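Local coordinates for protein putative TRAP PERIPLASMIC SOLUTE BINDING PROTEIN (Haemophilus influenzae, PDB 4PBQ) that binds L-gulonate in the crystal and probably serves as the periplasmic solute-binding component of a TRAP transporter for sugar acids of this kind, at residues 147-152 with 225-230; 221-226 with 284-289; 164-169 with 204-209. One frame throughout, in Å; residues are numbered along the deposited sequence.

Overall arrangement
All three contacts lie on the same side of the chain's centre, inside the range of the family 7 solute-binding proteins. Contacts 1 and 3 have centres about 7 Å apart and both touch L-gulonate; contact 2 is centred about 9 Å from contact 1 and 13 Å from contact 3. One mixed sheet joins them: strand 136-151 pairs antiparallel with both 204-208 and 223-225, and 223-225 pairs parallel with 286-288. Along the chain, contact 3 closes inside the loop spanned by contact 1; contact 2 shares Ile225 and Gln226 with contact 1. Glu206 of contact 3 salt-bridges Arg147 of contact 1, so contacts 1 and 3 together carry ligand-binding residues, while contact 2 extends the sheet farther from the chain's centre.

Contact 1 of 3, residues 147-152 with 225-230; sequences RVISSN and IQSNHI. With 2UF (L-gulonate), chain D.
Ile225 and Ile149 form an antiparallel hydrogen-bonded pair: Ile225 N gives a nearly straight bond to Ile149 O (2.7 Å, 175°), and Ile149 N returns one to Ile225 O. That carbonyl also accepts from Ser227 N, closing the inverse gamma turn centred on Gln226, so two donors grip it. Beyond the turn, Ser227 OG stands between its own backbone N and carbonyl carbon (chi1 50°), where it meets Ile149 CG1 at 3.6 Å and shares a hydrogen bond with His229 ND1 in the plane of the imidazole. The turn lies in the connection that carries the chain from strand 223-225 toward strand 231-239, which also pairs antiparallel with strand 136-151. Asn228 lies alongside Val148, its OD1 at 3.3 Å from Val148 CG1. The ring of His229 crosses Ile149 at about a right angle and approaches Arg147 O obliquely; its NE2 is hydrogen-bonded to Glu206, and Trp177 stacks on it. Ile230 O accepts from Arg147 N at 2.8 Å, while Ile230 CG2 packs beside Arg147 CD at 3.7 Å, the two side chains pointing the same way. From there the arginine bends at chi3 (79°) to reach L-gulonate: NH1 donates to O5 at 2.9 Å and NH2 to the carboxylate oxygen O6B at 3.0 Å. Glu206 holds Arg147 NE in a salt bridge, and Ser232 is hydrogen-bonded to Arg147 NH1.

Contact 2 of 3, residues 221-226 with 284-289; sequences QKYIIQ and GNEIIV
Four backbone hydrogen bonds join Lys222, Ile224 and Gln226 to Glu286 and Ile288 in a parallel ladder. Ile224 supplies both its N and its O: Ile224 N donates to Glu286 O at 2.9 Å, and Ile288 N donates to Ile224 O at 2.7 Å. Lys222 O accepts from Glu286 N, and Gln226 N reaches Ile288 O almost straight. The strand axes pass 4.7 Å apart with their directions 21° from parallel.

On the face carrying Tyr223, Ile225, Glu286 and Ile288, Tyr223 CD1 meets Glu286 CB at 3.8 Å and Ile288 CD1 at 4.1 Å, both oblique to the ring. The ring and the carboxylate of Glu286 stand nearly perpendicular (85°). Ile225 and Ile288 lie side by side, pointing the same way, with Ile225 CG1 nearest Ile288 CB. Lys222 CG sits over the centre of one face of the tyrosine, and a bend at chi4 (-90°) turns NZ to donate to Tyr223 OH; its salt bridge to Glu286 OE2 is long, at 3.8 Å.

Farther out, Asn285 ND2 is hydrogen-bonded to Tyr218 O, and Gln221 OE1 to Ser150 OG. On the face of Ile224 and Ile287, Tyr209 of helix 209-214 touches both side chains and Leu280 of helix 248-281 touches Ile224, while strand 136-151 pairs with the other edge of strand 223-225.

Contact 3 of 3, residues 164-169 with 204-209; sequences LRLRVP and GQENPY. With 2UF (L-gulonate), chain D.
With CG anti to the backbone N (chi1 176°) and a turn at chi2 (-93°), Arg167 brings the edge of its guanidinium to the carboxylate of L-gulonate beside Asn207, presenting NH1 to ligand O6B (2.8 Å) and NH2 to O6A (2.9 Å). Both bonds are nearly straight, a two-point pairing of arginine with carboxylate. Asn207 ND2 adds a bond to O6B, while ligand O5 donates to Asn207 OD1 at 2.8 Å. Gln205 OE1 accepts from ND2 of Asn207 close to its amide plane, fixing how the amide is turned.

The backbones behind these groups are joined by a single bridge between Leu166 and Gly204: Arg167 N donates to Gly204 O at 2.9 Å, and Gly204 N gives only a weak bond to Arg165 O. The axes of the two short strands diverge by 40°, and the bridge links the parallel pair 165-168/184-187 to the larger mixed sheet. Leu166 CD1 packs tightly on Gly204 C at 3.3 Å.

Pro169 CA lies above one face of the Arg167 guanidinium, offset toward its rim, and Pro169 CD meets Glu206 OE2 at 3.2 Å. Where the strands diverge, a water bridges them, accepting from Arg167 NH1 and Glu206 N, with Arg167 O and Glu206 OE2 as its acceptors.

Contact 1 of 3, residues 147-152 with 225-230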
loop_
_atom_site.group_PDB
_atom_site.type_symbol
_atom_site.label_atom_id
_atom_site.label_comp_id
_atom_site.label_asym_id
_atom_site.label_seq_id
_atom_site.Cartn_x
_atom_site.Cartn_y
_atom_site.Cartn_z
ATOM N N ARG A 147 -3.349 0.180 7.910
ATOM C CA ARG A 147 -3.972 1.478 7.800
ATOM C C ARG A 147 -4.722 1.873 9.080
ATOM O O ARG A 147 -5.384 1.048 9.712
ATOM C CB ARG A 147 -4.924 1.489 6.592
ATOM C CG ARG A 147 -4.208 1.157 5.287
ATOM C CD ARG A 147 -5.122 1.046 4.142
ATOM N NE ARG A 147 -5.559 2.313 3.555
ATOM C CZ ARG A 147 -4.933 2.946 2.575
ATOM N NH1 ARG A 147 -3.824 2.435 2.048
ATOM N NH2 ARG A 147 -5.430 4.062 2.097
ATOM N N VAL A 148 -4.584 3.141 9.441
ATOM C CA VAL A 148 -5.266 3.723 10.600
ATOM C C VAL A 148 -6.128 4.897 10.120
ATOM O O VAL A 148 -5.930 5.422 9.022
ATOM C CB VAL A 148 -4.290 4.133 11.726
ATOM C CG1 VAL A 148 -3.493 2.937 12.171
ATOM C CG2 VAL A 148 -3.362 5.263 11.292
ATOM N N ILE A 149 -7.114 5.275 10.922
ATOM C CA ILE A 149 -8.007 6.379 10.564
ATOM C C ILE A 149 -7.577 7.685 11.215
ATOM O O ILE A 149 -7.421 7.764 12.427
ATOM C CB ILE A 149 -9.451 6.065 11.011
ATOM C CG1 ILE A 149 -9.947 4.793 10.315
ATOM C CG2 ILE A 149 -10.367 7.246 10.698
ATOM C CD1 ILE A 149 -11.270 4.259 10.880
ATOM N N SER A 150 -7.337 8.706 10.405
ATOM C CA SER A 150 -7.108 10.030 10.926
ATOM C C SER A 150 -8.411 10.826 10.802
ATOM O O SER A 150 -9.186 10.611 9.880
ATOM C CB SER A 150 -5.963 10.730 10.211
ATOM O OG SER A 150 -6.244 11.030 8.868
ATOM N N SER A 151 -8.644 11.749 11.719
ATOM C CA SER A 151 -9.960 12.337 11.832
ATOM C C SER A 151 -9.962 13.614 12.648
ATOM O O SER A 151 -9.274 13.711 13.664
ATOM C CB SER A 151 -10.893 11.320 12.503
ATOM O OG SER A 151 -12.176 11.873 12.635
ATOM N N ASN A 152 -10.795 14.573 12.248
ATOM C CA ASN A 152 -11.049 15.763 13.050
ATOM C C ASN A 152 -11.948 15.433 14.231
ATOM O O ASN A 152 -12.043 16.207 15.167
ATOM C CB ASN A 152 -11.755 16.839 12.241
ATOM C CG ASN A 152 -10.907 17.386 11.114
ATOM O OD1 ASN A 152 -9.687 17.432 11.209
ATOM N ND2 ASN A 152 -11.556 17.814 10.049
ATOM N N ILE A 225 -6.954 7.013 15.001
ATOM C CA ILE A 225 -7.588 5.854 15.591
ATOM C C ILE A 225 -6.952 4.579 15.026
ATOM O O ILE A 225 -7.016 4.316 13.811
ATOM C CB ILE A 225 -9.096 5.903 15.329
ATOM C CG1 ILE A 225 -9.697 7.218 15.889
ATOM C CG2 ILE A 225 -9.762 4.683 15.929
ATOM C CD1 ILE A 225 -9.756 8.419 14.886
ATOM N N GLN A 226 -6.343 3.791 15.910
ATOM C CA GLN A 226 -5.537 2.644 15.499
ATOM C C GLN A 226 -6.349 1.411 15.114
ATOM O O GLN A 226 -6.253 0.352 15.723
ATOM C CB GLN A 226 -4.546 2.291 16.584
ATOM C CG GLN A 226 -3.440 1.392 16.141
ATOM C CD GLN A 226 -2.459 1.167 17.268
ATOM O OE1 GLN A 226 -2.440 0.099 17.890
ATOM N NE2 GLN A 226 -1.670 2.194 17.572
ATOM N N SER A 227 -7.130 1.567 14.067
ATOM C CA SER A 227 -7.996 0.509 13.578
ATOM C C SER A 227 -7.249 -0.671 12.966
ATOM O O SER A 227 -7.623 -1.817 13.176
ATOM C CB SER A 227 -8.985 1.092 12.574
ATOM O OG SER A 227 -8.348 1.886 11.578
ATOM N N ASN A 228 -6.181 -0.392 12.225
ATOM C CA ASN A 228 -5.428 -1.422 11.520
ATOM C C ASN A 228 -6.373 -2.337 10.739
ATOM O O ASN A 228 -6.245 -3.561 10.775
ATOM C CB ASN A 228 -4.547 -2.220 12.476
ATOM C CG ASN A 228 -3.473 -1.366 13.127
ATOM O OD1 ASN A 228 -3.098 -0.341 12.583
ATOM N ND2 ASN A 228 -2.960 -1.797 14.275
ATOM N N HIS A 229 -7.338 -1.718 10.062
ATOM C CA HIS A 229 -8.382 -2.465 9.361
ATOM C C HIS A 229 -7.923 -3.217 8.111
ATOM O O HIS A 229 -8.495 -4.239 7.754
ATOM C CB HIS A 229 -9.543 -1.529 9.028
ATOM C CG HIS A 229 -9.133 -0.257 8.343
ATOM N ND1 HIS A 229 -8.630 0.829 9.026
ATOM C CD2 HIS A 229 -9.139 0.095 7.035
ATOM C CE1 HIS A 229 -8.339 1.795 8.167
ATOM N NE2 HIS A 229 -8.656 1.379 6.951
ATOM N N ILE A 230 -6.888 -2.689 7.448
ATOM C CA ILE A 230 -6.437 -3.160 6.139
ATOM C C ILE A 230 -4.909 -3.036 6.116
ATOM O O ILE A 230 -4.369 -2.069 6.688
ATOM C CB ILE A 230 -7.070 -2.335 4.993
ATOM C CG1 ILE A 230 -8.543 -2.742 4.790
ATOM C CG2 ILE A 230 -6.246 -2.450 3.679
ATOM C CD1 ILE A 230 -9.307 -1.906 3.743
HETATM O O6A 2UF D . -3.885 6.825 -1.879
HETATM C C6 2UF D . -3.887 6.017 -0.941
HETATM O O6B 2UF D . -4.495 6.157 0.132
HETATM C C5 2UF D . -3.013 4.757 -1.110
HETATM O O5 2UF D . -2.600 4.324 0.168
HETATM C C4 2UF D . -3.802 3.630 -1.813
HETATM O O4 2UF D . -4.115 4.023 -3.160
HETATM C C3 2UF D . -2.975 2.326 -1.799
HETATM O O3 2UF D . -1.602 2.522 -2.283
HETATM C C2 2UF D . -3.640 1.231 -2.650
HETATM O O2 2UF D . -2.989 0.034 -2.270
HETATM C C1 2UF D . -5.154 1.068 -2.310
HETATM O O1 2UF D . -5.637 -0.078 -3.031
#

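Contact 2 of 3, residues 221-226 with 284-289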
loop_
_atom_site.group_PDB
_atom_site.type_symbol
_atom_site.label_atom_id
_atom_site.label_comp_id
_atom_site.label_asym_id
_atom_site.label_seq_id
_atom_site.Cartn_x
_atom_site.Cartn_y
_atom_site.Cartn_z
ATOM N N GLN A 221 -5.057 16.791 11.414
ATOM C CA GLN A 221 -5.902 15.687 11.865
ATOM C C GLN A 221 -5.584 15.381 13.316
ATOM O O GLN A 221 -4.635 14.649 13.600
ATOM C CB GLN A 221 -5.670 14.450 11.001
ATOM C CG GLN A 221 -6.008 14.606 9.530
ATOM C CD GLN A 221 -7.469 14.283 9.244
ATOM O OE1 GLN A 221 -7.789 13.202 8.753
ATOM N NE2 GLN A 221 -8.348 15.206 9.584
ATOM N N LYS A 222 -6.411 15.897 14.215
ATOM C CA LYS A 222 -6.175 15.779 15.664
ATOM C C LYS A 222 -6.129 14.320 16.105
ATOM O O LYS A 222 -5.249 13.925 16.860
ATOM C CB LYS A 222 -7.270 16.506 16.433
ATOM C CG LYS A 222 -7.068 16.526 17.953
ATOM C CD LYS A 222 -8.103 17.451 18.621
ATOM C CE LYS A 222 -7.676 17.912 20.016
ATOM N NZ LYS A 222 -8.133 17.005 21.113
ATOM N N TYR A 223 -7.085 13.524 15.640
ATOM C CA TYR A 223 -7.226 12.167 16.136
ATOM C C TYR A 223 -6.716 11.139 15.170
ATOM O O TYR A 223 -6.922 11.230 13.958
ATOM C CB TYR A 223 -8.693 11.858 16.491
ATOM C CG TYR A 223 -9.273 12.814 17.507
ATOM C CD1 TYR A 223 -9.032 12.644 18.856
ATOM C CD2 TYR A 223 -10.031 13.898 17.105
ATOM C CE1 TYR A 223 -9.552 13.520 19.793
ATOM C CE2 TYR A 223 -10.545 14.789 18.026
ATOM C CZ TYR A 223 -10.305 14.591 19.372
ATOM O OH TYR A 223 -10.818 15.475 20.292
ATOM N N ILE A 224 -6.048 10.148 15.728
ATOM C CA ILE A 224 -5.619 8.985 14.968
ATOM C C ILE A 224 -6.126 7.770 15.689
ATOM O O ILE A 224 -5.826 7.541 16.862
ATOM C CB ILE A 224 -4.081 8.934 14.797
ATOM C CG1 ILE A 224 -3.597 10.178 14.059
ATOM C CG2 ILE A 224 -3.683 7.682 14.039
ATOM C CD1 ILE A 224 -2.086 10.296 13.948
ATOM N N ILE A 225 -6.954 7.013 15.001
ATOM C CA ILE A 225 -7.588 5.854 15.591
ATOM C C ILE A 225 -6.952 4.579 15.026
ATOM O O ILE A 225 -7.016 4.316 13.811
ATOM C CB ILE A 225 -9.096 5.903 15.329
ATOM C CG1 ILE A 225 -9.697 7.218 15.889
ATOM C CG2 ILE A 225 -9.762 4.683 15.929
ATOM C CD1 ILE A 225 -9.756 8.419 14.886
ATOM N N GLN A 226 -6.343 3.791 15.910
ATOM C CA GLN A 226 -5.537 2.644 15.499
ATOM C C GLN A 226 -6.349 1.411 15.114
ATOM O O GLN A 226 -6.253 0.352 15.723
ATOM C CB GLN A 226 -4.546 2.291 16.584
ATOM C CG GLN A 226 -3.440 1.392 16.141
ATOM C CD GLN A 226 -2.459 1.167 17.268
ATOM O OE1 GLN A 226 -2.440 0.099 17.890
ATOM N NE2 GLN A 226 -1.670 2.194 17.572
ATOM N N GLY A 284 1.136 16.432 19.599
ATOM C CA GLY A 284 -0.193 16.984 19.784
ATOM C C GLY A 284 -1.324 16.093 19.307
ATOM O O GLY A 284 -2.476 16.357 19.640
ATOM N N ASN A 285 -1.036 15.057 18.519
ATOM C CA ASN A 285 -2.117 14.163 18.074
ATOM C C ASN A 285 -2.594 13.277 19.212
ATOM O O ASN A 285 -1.820 12.935 20.096
ATOM C CB ASN A 285 -1.688 13.289 16.896
ATOM C CG ASN A 285 -1.326 14.096 15.676
ATOM O OD1 ASN A 285 -0.154 14.433 15.462
ATOM N ND2 ASN A 285 -2.326 14.422 14.865
ATOM N N GLU A 286 -3.873 12.923 19.190
ATOM C CA GLU A 286 -4.427 11.979 20.159
ATOM C C GLU A 286 -4.638 10.635 19.495
ATOM O O GLU A 286 -5.455 10.496 18.574
ATOM C CB GLU A 286 -5.727 12.518 20.723
ATOM C CG GLU A 286 -5.587 13.936 21.193
ATOM C CD GLU A 286 -6.216 14.159 22.545
ATOM O OE1 GLU A 286 -7.222 13.468 22.846
ATOM O OE2 GLU A 286 -5.700 15.025 23.291
ATOM N N ILE A 287 -3.882 9.645 19.953
ATOM C CA ILE A 287 -3.942 8.310 19.390
ATOM C C ILE A 287 -4.929 7.491 20.211
ATOM O O ILE A 287 -4.789 7.351 21.419
ATOM C CB ILE A 287 -2.559 7.631 19.394
ATOM C CG1 ILE A 287 -1.632 8.314 18.371
ATOM C CG2 ILE A 287 -2.682 6.185 19.005
ATOM C CD1 ILE A 287 -0.333 7.562 18.107
ATOM N N ILE A 288 -5.961 6.997 19.552
ATOM C CA ILE A 288 -6.958 6.172 20.215
ATOM C C ILE A 288 -6.700 4.714 19.843
ATOM O O ILE A 288 -6.670 4.358 18.655
ATOM C CB ILE A 288 -8.370 6.643 19.800
ATOM C CG1 ILE A 288 -8.603 8.061 20.357
ATOM C CG2 ILE A 288 -9.438 5.669 20.274
ATOM C CD1 ILE A 288 -9.851 8.753 19.851
ATOM N N VAL A 289 -6.434 3.877 20.837
ATOM C CA VAL A 289 -6.375 2.437 20.583
ATOM C C VAL A 289 -7.773 1.866 20.829
ATOM O O VAL A 289 -8.308 2.008 21.920
ATOM C CB VAL A 289 -5.357 1.746 21.482
ATOM C CG1 VAL A 289 -5.268 0.259 21.137
ATOM C CG2 VAL A 289 -3.988 2.420 21.337
#

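Contact 3 of 3, residues 164-169 with 204-209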
loop_
_atom_site.group_PDB
_atom_site.type_symbol
_atom_site.label_atom_id
_atom_site.label_comp_id
_atom_site.label_asym_id
_atom_site.label_seq_id
_atom_site.Cartn_x
_atom_site.Cartn_y
_atom_site.Cartn_z
ATOM N N LEU A 164 -19.732 10.293 9.793
ATOM C CA LEU A 164 -18.324 10.515 9.457
ATOM C C LEU A 164 -18.122 10.522 7.946
ATOM O O LEU A 164 -18.598 9.619 7.264
ATOM C CB LEU A 164 -17.449 9.430 10.078
ATOM C CG LEU A 164 -15.947 9.665 9.901
ATOM C CD1 LEU A 164 -15.472 10.900 10.671
ATOM C CD2 LEU A 164 -15.188 8.416 10.327
ATOM N N ARG A 165 -17.416 11.534 7.438
ATOM C CA ARG A 165 -17.083 11.623 6.015
ATOM C C ARG A 165 -15.601 11.353 5.849
ATOM O O ARG A 165 -14.762 12.101 6.351
ATOM C CB ARG A 165 -17.448 13.004 5.474
ATOM C CG ARG A 165 -18.950 13.333 5.599
ATOM C CD ARG A 165 -19.239 14.817 5.473
ATOM N NE ARG A 165 -18.413 15.605 6.373
ATOM C CZ ARG A 165 -18.089 16.879 6.170
ATOM N NH1 ARG A 165 -18.558 17.534 5.116
ATOM N NH2 ARG A 165 -17.300 17.504 7.025
ATOM N N LEU A 166 -15.282 10.265 5.166
ATOM C CA LEU A 166 -13.886 9.850 5.069
ATOM C C LEU A 166 -13.476 9.769 3.621
ATOM O O LEU A 166 -14.159 9.128 2.816
ATOM C CB LEU A 166 -13.718 8.486 5.725
ATOM C CG LEU A 166 -12.463 8.211 6.539
ATOM C CD1 LEU A 166 -12.363 9.180 7.729
ATOM C CD2 LEU A 166 -12.436 6.763 7.026
ATOM N N ARG A 167 -12.365 10.410 3.266
ATOM C CA ARG A 167 -11.769 10.123 1.975
ATOM C C ARG A 167 -11.322 8.674 1.956
ATOM O O ARG A 167 -10.761 8.181 2.937
ATOM C CB ARG A 167 -10.573 11.020 1.692
ATOM C CG ARG A 167 -9.847 10.701 0.413
ATOM C CD ARG A 167 -8.693 9.756 0.617
ATOM N NE ARG A 167 -7.966 9.477 -0.611
ATOM C CZ ARG A 167 -6.945 8.639 -0.675
ATOM N NH1 ARG A 167 -6.528 8.007 0.430
ATOM N NH2 ARG A 167 -6.337 8.433 -1.828
ATOM N N VAL A 168 -11.549 8.005 0.833
ATOM C CA VAL A 168 -10.955 6.693 0.585
ATOM C C VAL A 168 -10.184 6.699 -0.748
ATOM O O VAL A 168 -10.372 7.585 -1.586
ATOM C CB VAL A 168 -12.008 5.548 0.592
ATOM C CG1 VAL A 168 -12.648 5.427 1.981
ATOM C CG2 VAL A 168 -13.072 5.793 -0.486
ATOM N N PRO A 169 -9.319 5.713 -0.943
ATOM C CA PRO A 169 -8.552 5.713 -2.210
ATOM C C PRO A 169 -9.388 5.357 -3.437
ATOM O O PRO A 169 -10.609 5.093 -3.336
ATOM C CB PRO A 169 -7.475 4.658 -1.988
ATOM C CG PRO A 169 -7.830 3.935 -0.729
ATOM C CD PRO A 169 -8.781 4.783 0.055
ATOM N N GLY A 204 -11.839 13.209 7.571
ATOM C CA GLY A 204 -10.606 12.474 7.729
ATOM C C GLY A 204 -10.325 11.549 6.561
ATOM O O GLY A 204 -10.929 11.633 5.470
ATOM N N GLN A 205 -9.353 10.676 6.774
ATOM C CA GLN A 205 -8.893 9.752 5.752
ATOM C C GLN A 205 -8.309 8.533 6.464
ATOM O O GLN A 205 -8.374 8.449 7.693
ATOM C CB GLN A 205 -7.854 10.420 4.801
ATOM C CG GLN A 205 -6.560 10.883 5.459
ATOM C CD GLN A 205 -5.504 9.795 5.563
ATOM O OE1 GLN A 205 -5.091 9.223 4.559
ATOM N NE2 GLN A 205 -5.109 9.465 6.790
ATOM N N GLU A 206 -7.749 7.588 5.715
ATOM C CA GLU A 206 -7.119 6.418 6.332
ATOM C C GLU A 206 -5.905 5.980 5.519
ATOM O O GLU A 206 -5.928 6.002 4.296
ATOM C CB GLU A 206 -8.131 5.289 6.576
ATOM C CG GLU A 206 -9.028 4.930 5.410
ATOM C CD GLU A 206 -8.325 4.080 4.370
ATOM O OE1 GLU A 206 -7.894 2.952 4.716
ATOM O OE2 GLU A 206 -8.198 4.551 3.207
ATOM N N ASN A 207 -4.846 5.597 6.220
ATOM C CA ASN A 207 -3.561 5.298 5.600
ATOM C C ASN A 207 -2.638 4.824 6.710
ATOM O O ASN A 207 -2.966 4.961 7.892
ATOM C CB ASN A 207 -2.992 6.548 4.881
ATOM C CG ASN A 207 -3.085 6.452 3.345
ATOM O OD1 ASN A 207 -2.582 5.514 2.730
ATOM N ND2 ASN A 207 -3.724 7.430 2.738
ATOM N N PRO A 208 -1.490 4.254 6.348
ATOM C CA PRO A 208 -0.554 3.825 7.388
ATOM C C PRO A 208 0.013 5.001 8.171
ATOM O O PRO A 208 0.053 6.133 7.660
ATOM C CB PRO A 208 0.540 3.076 6.598
ATOM C CG PRO A 208 -0.129 2.685 5.304
ATOM C CD PRO A 208 -1.081 3.813 5.011
ATOM N N TYR A 209 0.485 4.725 9.387
ATOM C CA TYR A 209 1.126 5.743 10.228
ATOM C C TYR A 209 2.197 6.541 9.478
ATOM O O TYR A 209 2.246 7.762 9.602
ATOM C CB TYR A 209 1.762 5.113 11.480
ATOM C CG TYR A 209 0.822 4.955 12.646
ATOM C CD1 TYR A 209 0.338 6.052 13.334
ATOM C CD2 TYR A 209 0.448 3.697 13.080
ATOM C CE1 TYR A 209 -0.513 5.894 14.436
ATOM C CE2 TYR A 209 -0.408 3.539 14.140
ATOM C CZ TYR A 209 -0.874 4.633 14.823
ATOM O OH TYR A 209 -1.725 4.429 15.901
HETATM O O6A 2UF D . -3.885 6.825 -1.879
HETATM C C6 2UF D . -3.887 6.017 -0.941
HETATM O O6B 2UF D . -4.495 6.157 0.132
HETATM C C5 2UF D . -3.013 4.757 -1.110
HETATM O O5 2UF D . -2.600 4.324 0.168
HETATM C C4 2UF D . -3.802 3.630 -1.813
HETATM O O4 2UF D . -4.115 4.023 -3.160
HETATM C C3 2UF D . -2.975 2.326 -1.799
HETATM O O3 2UF D . -1.602 2.522 -2.283
HETATM C C2 2UF D . -3.640 1.231 -2.650
HETATM O O2 2UF D . -2.989 0.034 -2.270
HETATM C C1 2UF D . -5.154 1.068 -2.310
HETATM O O1 2UF D . -5.637 -0.078 -3.031
HETATM O O HOH W 1 -8.160 7.322 2.848
#